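Local coordinates for tight junction protein ZO-3 (Homo sapiens, PDB 3KFV), which serves as a MAGUK-family scaffold linking tight-junction membrane proteins such as claudins and occludin to the actin cytoskeleton, seen here as its SH3 and guanylate kinase-like part, at residues A[157-166]-A[279-288]. Residues are numbered along the deposited sequence; the frame is centred on the assembly and turned at random.
Sequences IAMQKLTAEM and WYQELKAIIR
Tyr280 is a knob in a hole on the surface of helix 157-165, formed by Ala158, Lys161, Leu162 and Glu165. Its CG stands anti to the backbone N (chi1 -177°), which carries the ring toward helix 157-165, alongside Leu162 and Glu165. Lys161 CD lies over one face and Lys284 CG, from its own helix, over the other, both offset toward the rim. At the far end the phenol donates a hydrogen bond from Tyr280 OH to Glu165 OE1 (2.7 Å); the acceptor is in the ring plane, at its edge, but the hydroxyl meets the carboxylate on the anti side, 33° out of the carboxylate plane. Glu165, fully extended, offers its other oxygen to the lysine: Lys284 NZ to Glu165 OE2 is a 2.9 Å salt bridge on the syn side, nearer the carboxylate plane. Two donors, one on each oxygen, thus restrict rotation of the carboxylate. Lys284 is bent at chi3, and its methylenes pass Leu162 CD2 and selenomethionine Met166, whose CE is 3.7 Å from Lys284 CD. With an alanine here instead of Lys284, Glu165 OE2 would probably lose its charged mate, and the methylene packing over one face of the tyrosine ring would go too. Leu162 is the reciprocal knob, among Tyr280, Leu283, Lys284 and Ile287; its CD1 meets Ile287 CD1 tip to tip at 4.1 Å. Farther along, Ala158 CB packs against the edge of the indole at Trp279 CZ3 (3.9 Å) and against Leu283 CD2. The axes of the segments 157-165 and 279-288 cross at -65° with a closest approach of 11.4 Å. Leu162 and Ile287 also touch Phe170 of strand 170-172, while Trp279 meets Phe225 edge-to-face; the pair is therefore two helices packed together against the parallel sheet of the guanylate kinase-like alpha/beta domain.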
# COMPACT_ATOMS: atom_id res chain seq x y z
N ILE A 157 -1.85 -7.03 -18.56
CA ILE A 157 -2.56 -8.28 -18.84
C ILE A 157 -3.55 -8.61 -17.73
O ILE A 157 -4.71 -8.93 -17.99
CB ILE A 157 -1.58 -9.45 -19.00
CG1 ILE A 157 -0.75 -9.26 -20.27
CG2 ILE A 157 -2.33 -10.77 -19.02
CD1 ILE A 157 0.54 -10.07 -20.29
N ALA A 158 -3.08 -8.53 -16.48
CA ALA A 158 -3.91 -8.82 -15.32
C ALA A 158 -5.14 -7.92 -15.26
O ALA A 158 -6.25 -8.40 -15.03
CB ALA A 158 -3.10 -8.69 -14.05
N MSE A 159 -4.95 -6.63 -15.49
CA MSE A 159 -6.04 -5.66 -15.40
C MSE A 159 -7.09 -5.81 -16.51
O MSE A 159 -8.28 -5.57 -16.29
CB MSE A 159 -5.50 -4.23 -15.37
CG MSE A 159 -4.74 -3.88 -14.10
SE MSE A 159 -3.84 -2.13 -14.21
CE MSE A 159 -5.40 -0.98 -14.08
N GLN A 160 -6.64 -6.19 -17.70
CA GLN A 160 -7.56 -6.38 -18.82
C GLN A 160 -8.42 -7.61 -18.58
O GLN A 160 -9.64 -7.57 -18.76
CB GLN A 160 -6.80 -6.51 -20.14
N LYS A 161 -7.79 -8.70 -18.16
CA LYS A 161 -8.51 -9.94 -17.91
C LYS A 161 -9.55 -9.80 -16.80
O LYS A 161 -10.63 -10.40 -16.87
CB LYS A 161 -7.54 -11.08 -17.58
CG LYS A 161 -6.78 -11.63 -18.78
CD LYS A 161 -6.42 -13.09 -18.57
CE LYS A 161 -5.84 -13.72 -19.83
NZ LYS A 161 -6.76 -13.54 -20.99
N LEU A 162 -9.23 -9.00 -15.78
CA LEU A 162 -10.14 -8.80 -14.66
C LEU A 162 -11.41 -8.07 -15.06
O LEU A 162 -12.52 -8.50 -14.72
CB LEU A 162 -9.44 -8.03 -13.54
CG LEU A 162 -8.47 -8.84 -12.69
CD1 LEU A 162 -7.73 -7.93 -11.72
CD2 LEU A 162 -9.21 -9.95 -11.96
N THR A 163 -11.25 -6.95 -15.76
CA THR A 163 -12.40 -6.16 -16.17
C THR A 163 -13.19 -6.85 -17.28
O THR A 163 -14.40 -6.68 -17.40
CB THR A 163 -11.99 -4.75 -16.62
OG1 THR A 163 -10.85 -4.84 -17.49
CG2 THR A 163 -11.62 -3.90 -15.43
N ALA A 164 -12.49 -7.63 -18.10
CA ALA A 164 -13.12 -8.32 -19.21
C ALA A 164 -13.99 -9.46 -18.69
O ALA A 164 -15.04 -9.77 -19.25
CB ALA A 164 -12.07 -8.86 -20.16
N GLU A 165 -13.54 -10.07 -17.60
CA GLU A 165 -14.22 -11.22 -17.03
C GLU A 165 -15.30 -10.78 -16.06
O GLU A 165 -16.31 -11.47 -15.89
CB GLU A 165 -13.20 -12.12 -16.33
CG GLU A 165 -13.77 -13.38 -15.72
CD GLU A 165 -12.70 -14.25 -15.08
OE1 GLU A 165 -11.50 -13.99 -15.31
OE2 GLU A 165 -13.05 -15.19 -14.34
N MSE A 166 -15.10 -9.62 -15.44
CA MSE A 166 -15.97 -9.15 -14.37
C MSE A 166 -16.13 -7.63 -14.36
O MSE A 166 -15.70 -6.97 -13.42
CB MSE A 166 -15.43 -9.62 -13.02
CG MSE A 166 -15.36 -11.13 -12.87
SE MSE A 166 -14.26 -11.72 -11.35
CE MSE A 166 -12.49 -11.19 -12.00
N TRP A 279 -1.34 -18.22 -11.99
CA TRP A 279 -1.08 -16.94 -11.33
C TRP A 279 -2.31 -16.05 -11.32
O TRP A 279 -2.54 -15.28 -10.39
CB TRP A 279 0.09 -16.20 -11.97
CG TRP A 279 -0.15 -15.76 -13.39
CD1 TRP A 279 0.23 -16.41 -14.53
CD2 TRP A 279 -0.81 -14.56 -13.82
NE1 TRP A 279 -0.16 -15.70 -15.64
CE2 TRP A 279 -0.80 -14.56 -15.23
CE3 TRP A 279 -1.42 -13.49 -13.15
CZ2 TRP A 279 -1.37 -13.53 -15.98
CZ3 TRP A 279 -1.98 -12.47 -13.90
CH2 TRP A 279 -1.95 -12.49 -15.30
N TYR A 280 -3.11 -16.15 -12.39
CA TYR A 280 -4.33 -15.38 -12.51
C TYR A 280 -5.39 -15.89 -11.53
O TYR A 280 -6.15 -15.10 -10.97
CB TYR A 280 -4.86 -15.46 -13.94
CG TYR A 280 -6.09 -14.63 -14.18
CD1 TYR A 280 -6.00 -13.24 -14.24
CD2 TYR A 280 -7.34 -15.22 -14.33
CE1 TYR A 280 -7.13 -12.47 -14.45
CE2 TYR A 280 -8.47 -14.45 -14.54
CZ TYR A 280 -8.36 -13.08 -14.60
OH TYR A 280 -9.48 -12.30 -14.81
N GLN A 281 -5.43 -17.21 -11.34
CA GLN A 281 -6.33 -17.82 -10.37
C GLN A 281 -6.00 -17.37 -8.95
O GLN A 281 -6.86 -16.84 -8.24
CB GLN A 281 -6.26 -19.35 -10.47
CG GLN A 281 -6.80 -19.93 -11.77
CD GLN A 281 -8.29 -19.71 -11.95
OE1 GLN A 281 -8.72 -18.96 -12.83
NE2 GLN A 281 -9.09 -20.35 -11.11
N GLU A 282 -4.75 -17.59 -8.54
CA GLU A 282 -4.27 -17.11 -7.25
C GLU A 282 -4.55 -15.62 -7.08
O GLU A 282 -4.95 -15.18 -6.00
CB GLU A 282 -2.79 -17.42 -7.07
CG GLU A 282 -2.54 -18.73 -6.33
CD GLU A 282 -1.19 -19.38 -6.65
OE1 GLU A 282 -0.15 -18.68 -6.61
OE2 GLU A 282 -1.18 -20.60 -6.91
N LEU A 283 -4.35 -14.85 -8.14
CA LEU A 283 -4.64 -13.42 -8.08
C LEU A 283 -6.06 -13.20 -7.60
O LEU A 283 -6.28 -12.56 -6.58
CB LEU A 283 -4.42 -12.75 -9.44
CG LEU A 283 -4.80 -11.27 -9.55
CD1 LEU A 283 -4.17 -10.43 -8.44
CD2 LEU A 283 -4.42 -10.71 -10.92
N LYS A 284 -7.02 -13.76 -8.33
CA LYS A 284 -8.44 -13.53 -8.05
C LYS A 284 -8.82 -13.92 -6.63
O LYS A 284 -9.60 -13.24 -5.97
CB LYS A 284 -9.32 -14.26 -9.06
CG LYS A 284 -9.43 -13.55 -10.41
CD LYS A 284 -10.50 -14.18 -11.28
CE LYS A 284 -10.11 -15.59 -11.71
NZ LYS A 284 -11.21 -16.26 -12.44
N ALA A 285 -8.24 -15.02 -6.15
CA ALA A 285 -8.50 -15.50 -4.80
C ALA A 285 -7.92 -14.54 -3.76
O ALA A 285 -8.53 -14.27 -2.72
CB ALA A 285 -7.92 -16.90 -4.62
N ILE A 286 -6.74 -14.00 -4.06
CA ILE A 286 -6.07 -13.08 -3.15
C ILE A 286 -6.81 -11.75 -3.01
O ILE A 286 -6.83 -11.16 -1.93
CB ILE A 286 -4.61 -12.85 -3.58
CG1 ILE A 286 -3.77 -14.07 -3.20
CG2 ILE A 286 -4.06 -11.58 -2.95
CD1 ILE A 286 -2.34 -13.99 -3.68
N ILE A 287 -7.43 -11.28 -4.09
CA ILE A 287 -8.19 -10.04 -4.02
C ILE A 287 -9.44 -10.21 -3.15
O ILE A 287 -9.73 -9.40 -2.28
CB ILE A 287 -8.61 -9.56 -5.41
CG1 ILE A 287 -7.37 -9.24 -6.25
CG2 ILE A 287 -9.50 -8.33 -5.31
CD1 ILE A 287 -7.70 -8.85 -7.69
N ARG A 288 -10.19 -11.28 -3.39
CA ARG A 288 -11.41 -11.54 -2.63
C ARG A 288 -11.13 -11.84 -1.16
O ARG A 288 -11.98 -11.62 -0.30
CB ARG A 288 -12.21 -12.69 -3.24
CG ARG A 288 -12.82 -12.38 -4.57
CD ARG A 288 -13.70 -13.53 -5.03
NE ARG A 288 -14.05 -13.41 -6.44
CZ ARG A 288 -13.50 -14.14 -7.41
NH1 ARG A 288 -12.58 -15.05 -7.12
NH2 ARG A 288 -13.88 -13.95 -8.66